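Local coordinates for protein phosphoribosylaminoimidazole-succinocarboxamide synthase (Saccharomyces cerevisiae, PDB 2CNQ) that catalyses the ATP-dependent joining of aspartate to 4-carboxy-5-aminoimidazole ribotide, giving SAICAR in de novo purine biosynthesis, at residues P145-P157 / W244-D256. Numbering follows the deposited sequence.
Sequences PQGLKESQEFPEP and WNGASYKVGESQD
Two rings meet S151: S151 O and a water oxygen sit at the edge of the Y249 ring, in its plane, while W244 brings CH2 obliquely to within 3.6 Å of S151 CB and carries Q255 CG over the centre of one face. With Y249 CG anti to the backbone N (chi1 175°), OH extends to S151 O and donates a 2.6 Å hydrogen bond from above the carbonyl plane. The same hydroxyl accepts from the water, which in turn takes the E153 N-H. The S151 hydroxyl, OG, donates to E253 O at 2.7 Å. Q255 bends at chi2, CG on the indole, and its amide bonds the K250 backbone twice, NE2 donating to K250 O at 2.7 Å and OE1 accepting from K250 N. Cut back to an alanine, Q255 would probably leave K250 N and O without these mates and that indole face without its cover. Alongside, G252 N donates to E150 O at 2.7 Å, just where 149-152 makes a type II turn. Hydrogen bonds through backbone carbonyls, rather than ion pairs, thus hold the loop after strand 228-245 to the turn preceding strand 153-159, although E253 N stays buried without a partner.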
loop_
_atom_site.group_PDB
_atom_site.type_symbol
_atom_site.label_atom_id
_atom_site.label_comp_id
_atom_site.label_asym_id
_atom_site.label_seq_id
_atom_site.Cartn_x
_atom_site.Cartn_y
_atom_site.Cartn_z
ATOM N N PRO A 145 -25.846 -4.417 4.137
ATOM C CA PRO A 145 -26.866 -5.472 4.092
ATOM C C PRO A 145 -26.623 -6.484 5.220
ATOM O O PRO A 145 -25.471 -6.726 5.540
ATOM C CB PRO A 145 -26.676 -6.100 2.707
ATOM C CG PRO A 145 -25.576 -5.374 2.066
ATOM C CD PRO A 145 -25.016 -4.356 2.932
ATOM N N GLN A 146 -27.695 -7.083 5.765
ATOM C CA GLN A 146 -27.649 -8.195 6.653
ATOM C C GLN A 146 -27.233 -9.399 5.880
ATOM O O GLN A 146 -27.499 -9.516 4.701
ATOM C CB GLN A 146 -29.004 -8.424 7.230
ATOM C CG GLN A 146 -29.007 -9.454 8.256
ATOM C CD GLN A 146 -30.328 -9.560 8.884
ATOM O OE1 GLN A 146 -30.902 -8.559 9.304
ATOM N NE2 GLN A 146 -30.850 -10.764 8.968
ATOM N N GLY A 147 -26.579 -10.307 6.568
ATOM C CA GLY A 147 -26.304 -11.605 6.040
ATOM C C GLY A 147 -25.043 -11.733 5.235
ATOM O O GLY A 147 -24.836 -12.749 4.622
ATOM N N LEU A 148 -24.189 -10.722 5.230
ATOM C CA LEU A 148 -22.904 -10.893 4.591
ATOM C C LEU A 148 -22.140 -11.949 5.316
ATOM O O LEU A 148 -22.073 -11.999 6.528
ATOM C CB LEU A 148 -22.060 -9.661 4.778
ATOM C CG LEU A 148 -22.629 -8.400 4.217
ATOM C CD1 LEU A 148 -21.736 -7.261 4.652
ATOM C CD2 LEU A 148 -22.689 -8.519 2.714
ATOM N N LYS A 149 -21.490 -12.773 4.556
ATOM C CA LYS A 149 -20.614 -13.766 5.099
ATOM C C LYS A 149 -19.192 -13.318 4.971
ATOM O O LYS A 149 -18.874 -12.430 4.207
ATOM C CB LYS A 149 -20.871 -15.078 4.413
ATOM C CG LYS A 149 -22.276 -15.625 4.655
ATOM C CD LYS A 149 -22.580 -15.853 6.122
ATOM C CE LYS A 149 -23.947 -16.486 6.284
ATOM N NZ LYS A 149 -24.296 -16.730 7.697
ATOM N N GLU A 150 -18.315 -13.929 5.741
ATOM C CA GLU A 150 -16.941 -13.485 5.739
ATOM C C GLU A 150 -16.385 -13.533 4.366
ATOM O O GLU A 150 -16.559 -14.499 3.666
ATOM C CB GLU A 150 -16.104 -14.324 6.664
ATOM C CG GLU A 150 -14.749 -13.729 6.840
ATOM C CD GLU A 150 -13.783 -14.580 7.558
ATOM O OE1 GLU A 150 -12.595 -14.261 7.455
ATOM O OE2 GLU A 150 -14.184 -15.544 8.222
ATOM N N SER A 151 -15.720 -12.461 3.992
ATOM C CA SER A 151 -15.103 -12.333 2.701
ATOM C C SER A 151 -16.044 -12.053 1.595
ATOM O O SER A 151 -15.602 -11.980 0.482
ATOM C CB SER A 151 -14.234 -13.525 2.320
ATOM O OG SER A 151 -13.380 -13.870 3.373
ATOM N N GLN A 152 -17.327 -11.904 1.880
ATOM C CA GLN A 152 -18.275 -11.647 0.845
ATOM C C GLN A 152 -18.014 -10.290 0.252
ATOM O O GLN A 152 -17.598 -9.343 0.916
ATOM C CB GLN A 152 -19.665 -11.731 1.392
ATOM C CG GLN A 152 -20.741 -11.618 0.350
ATOM C CD GLN A 152 -22.073 -12.051 0.863
ATOM O OE1 GLN A 152 -22.161 -12.721 1.879
ATOM N NE2 GLN A 152 -23.122 -11.640 0.182
ATOM N N GLU A 153 -18.339 -10.189 -1.012
ATOM C CA GLU A 153 -18.284 -8.955 -1.700
ATOM C C GLU A 153 -19.360 -8.030 -1.198
ATOM O O GLU A 153 -20.504 -8.440 -1.047
ATOM C CB GLU A 153 -18.465 -9.210 -3.190
ATOM C CG GLU A 153 -18.178 -8.030 -4.073
ATOM C CD GLU A 153 -17.916 -8.410 -5.519
ATOM O OE1 GLU A 153 -17.255 -7.621 -6.216
ATOM O OE2 GLU A 153 -18.355 -9.491 -5.952
ATOM N N PHE A 154 -19.014 -6.782 -0.955
ATOM C CA PHE A 154 -20.022 -5.797 -0.705
ATOM C C PHE A 154 -20.797 -5.559 -1.983
ATOM O O PHE A 154 -20.308 -5.729 -3.053
ATOM C CB PHE A 154 -19.392 -4.500 -0.286
ATOM C CG PHE A 154 -18.810 -4.532 1.074
ATOM C CD1 PHE A 154 -19.615 -4.494 2.187
ATOM C CD2 PHE A 154 -17.441 -4.564 1.254
ATOM C CE1 PHE A 154 -19.076 -4.483 3.436
ATOM C CE2 PHE A 154 -16.905 -4.561 2.496
ATOM C CZ PHE A 154 -17.711 -4.528 3.592
ATOM N N PRO A 155 -22.014 -5.067 -1.871
ATOM C CA PRO A 155 -22.748 -4.740 -3.090
ATOM C C PRO A 155 -22.024 -3.783 -3.983
ATOM O O PRO A 155 -22.044 -3.915 -5.194
ATOM C CB PRO A 155 -24.029 -4.121 -2.559
ATOM C CG PRO A 155 -24.173 -4.639 -1.204
ATOM C CD PRO A 155 -22.822 -4.886 -0.663
ATOM N N GLU A 156 -21.364 -2.821 -3.354
ATOM C CA GLU A 156 -20.496 -1.905 -4.033
ATOM C C GLU A 156 -19.292 -1.716 -3.147
ATOM O O GLU A 156 -19.402 -1.779 -1.950
ATOM C CB GLU A 156 -21.155 -0.555 -4.199
ATOM C CG GLU A 156 -22.341 -0.545 -5.101
ATOM C CD GLU A 156 -22.023 -0.926 -6.509
ATOM O OE1 GLU A 156 -20.868 -0.768 -6.934
ATOM O OE2 GLU A 156 -22.953 -1.355 -7.222
ATOM N N PRO A 157 -18.133 -1.463 -3.717
ATOM C CA PRO A 157 -16.999 -1.195 -2.840
ATOM C C PRO A 157 -17.233 0.031 -2.035
ATOM O O PRO A 157 -17.906 0.940 -2.490
ATOM C CB PRO A 157 -15.858 -0.989 -3.826
ATOM C CG PRO A 157 -16.303 -1.691 -5.045
ATOM C CD PRO A 157 -17.767 -1.421 -5.126
ATOM N N TRP A 244 -6.568 -11.947 -2.913
ATOM C CA TRP A 244 -7.030 -13.295 -2.799
ATOM C C TRP A 244 -7.044 -13.929 -4.145
ATOM O O TRP A 244 -7.247 -13.311 -5.150
ATOM C CB TRP A 244 -8.424 -13.314 -2.249
ATOM C CG TRP A 244 -8.530 -12.772 -0.894
ATOM C CD1 TRP A 244 -7.551 -12.673 0.034
ATOM C CD2 TRP A 244 -9.703 -12.276 -0.290
ATOM N NE1 TRP A 244 -8.046 -12.146 1.168
ATOM C CE2 TRP A 244 -9.376 -11.905 1.001
ATOM C CE3 TRP A 244 -11.012 -12.098 -0.734
ATOM C CZ2 TRP A 244 -10.305 -11.407 1.874
ATOM C CZ3 TRP A 244 -11.928 -11.590 0.115
ATOM C CH2 TRP A 244 -11.574 -11.231 1.411
ATOM N N ASN A 245 -6.830 -15.216 -4.149
ATOM C CA ASN A 245 -6.947 -15.980 -5.354
ATOM C C ASN A 245 -8.398 -16.186 -5.678
ATOM O O ASN A 245 -9.154 -16.722 -4.882
ATOM C CB ASN A 245 -6.234 -17.290 -5.129
ATOM C CG ASN A 245 -6.195 -18.126 -6.341
ATOM O OD1 ASN A 245 -5.210 -18.069 -7.087
ATOM N ND2 ASN A 245 -7.193 -18.902 -6.566
ATOM N N GLY A 246 -8.812 -15.757 -6.852
ATOM C CA GLY A 246 -10.206 -15.853 -7.202
ATOM C C GLY A 246 -10.713 -17.259 -7.231
ATOM O O GLY A 246 -11.817 -17.542 -6.832
ATOM N N ALA A 247 -9.898 -18.151 -7.735
ATOM C CA ALA A 247 -10.332 -19.515 -7.856
ATOM C C ALA A 247 -10.485 -20.204 -6.529
ATOM O O ALA A 247 -11.279 -21.114 -6.430
ATOM C CB ALA A 247 -9.388 -20.257 -8.722
ATOM N N SER A 248 -9.726 -19.825 -5.525
ATOM C CA SER A 248 -9.864 -20.439 -4.230
ATOM C C SER A 248 -10.825 -19.703 -3.354
ATOM O O SER A 248 -11.094 -20.131 -2.266
ATOM C CB SER A 248 -8.514 -20.696 -3.605
ATOM O OG SER A 248 -7.997 -19.474 -3.182
ATOM N N TYR A 249 -11.348 -18.598 -3.819
ATOM C CA TYR A 249 -12.220 -17.798 -3.021
ATOM C C TYR A 249 -13.458 -18.571 -2.626
ATOM O O TYR A 249 -14.086 -19.223 -3.428
ATOM C CB TYR A 249 -12.588 -16.607 -3.834
ATOM C CG TYR A 249 -13.589 -15.716 -3.212
ATOM C CD1 TYR A 249 -13.281 -14.925 -2.142
ATOM C CD2 TYR A 249 -14.861 -15.633 -3.740
ATOM C CE1 TYR A 249 -14.209 -14.089 -1.616
ATOM C CE2 TYR A 249 -15.788 -14.782 -3.233
ATOM C CZ TYR A 249 -15.464 -14.008 -2.165
ATOM O OH TYR A 249 -16.419 -13.160 -1.691
ATOM N N LYS A 250 -13.794 -18.464 -1.353
ATOM C CA LYS A 250 -14.964 -19.091 -0.829
ATOM C C LYS A 250 -15.476 -18.224 0.259
ATOM O O LYS A 250 -14.813 -18.009 1.242
ATOM C CB LYS A 250 -14.640 -20.453 -0.277
ATOM C CG LYS A 250 -15.892 -21.155 0.195
ATOM C CD LYS A 250 -15.627 -22.565 0.609
ATOM C CE LYS A 250 -16.910 -23.242 1.023
ATOM N NZ LYS A 250 -16.670 -24.652 1.367
ATOM N N VAL A 251 -16.692 -17.767 0.107
ATOM C CA VAL A 251 -17.258 -16.913 1.086
ATOM C C VAL A 251 -17.527 -17.718 2.325
ATOM O O VAL A 251 -17.736 -18.921 2.279
ATOM C CB VAL A 251 -18.556 -16.204 0.705
ATOM C CG1 VAL A 251 -18.266 -15.108 -0.289
ATOM C CG2 VAL A 251 -19.649 -17.193 0.252
ATOM N N GLY A 252 -17.542 -17.025 3.437
ATOM C CA GLY A 252 -17.873 -17.622 4.702
ATOM C C GLY A 252 -16.676 -18.099 5.472
ATOM O O GLY A 252 -16.819 -18.776 6.473
ATOM N N GLU A 253 -15.487 -17.760 4.998
ATOM C CA GLU A 253 -14.279 -18.163 5.667
ATOM C C GLU A 253 -13.211 -17.197 5.251
ATOM O O GLU A 253 -13.425 -16.332 4.421
ATOM C CB GLU A 253 -13.895 -19.574 5.293
ATOM C CG GLU A 253 -13.632 -19.707 3.829
ATOM C CD GLU A 253 -13.503 -21.108 3.404
ATOM O OE1 GLU A 253 -14.319 -21.940 3.839
ATOM O OE2 GLU A 253 -12.598 -21.397 2.620
ATOM N N SER A 254 -12.042 -17.343 5.845
ATOM C CA SER A 254 -10.923 -16.544 5.436
ATOM C C SER A 254 -10.281 -17.136 4.212
ATOM O O SER A 254 -10.452 -18.288 3.892
ATOM C CB SER A 254 -9.930 -16.429 6.561
ATOM O OG SER A 254 -9.418 -17.698 6.859
ATOM N N GLN A 255 -9.570 -16.293 3.506
ATOM C CA GLN A 255 -8.966 -16.660 2.264
ATOM C C GLN A 255 -7.492 -16.824 2.409
ATOM O O GLN A 255 -6.862 -16.247 3.270
ATOM C CB GLN A 255 -9.232 -15.570 1.241
ATOM C CG GLN A 255 -10.676 -15.187 1.093
ATOM C CD GLN A 255 -11.571 -16.358 0.883
ATOM O OE1 GLN A 255 -11.374 -17.129 -0.027
ATOM N NE2 GLN A 255 -12.555 -16.515 1.710
ATOM N N ASP A 256 -6.922 -17.552 1.487
ATOM C CA ASP A 256 -5.481 -17.565 1.378
ATOM C C ASP A 256 -4.993 -16.175 1.056
ATOM O O ASP A 256 -5.590 -15.455 0.291
ATOM C CB ASP A 256 -5.054 -18.483 0.274
ATOM C CG ASP A 256 -5.410 -19.910 0.515
ATOM O OD1 ASP A 256 -5.698 -20.287 1.647
ATOM O OD2 ASP A 256 -5.371 -20.659 -0.462
HETATM O O HOH W 1 -16.559 -16.590 8.980
HETATM O O HOH W 2 -18.822 -12.573 -2.577
#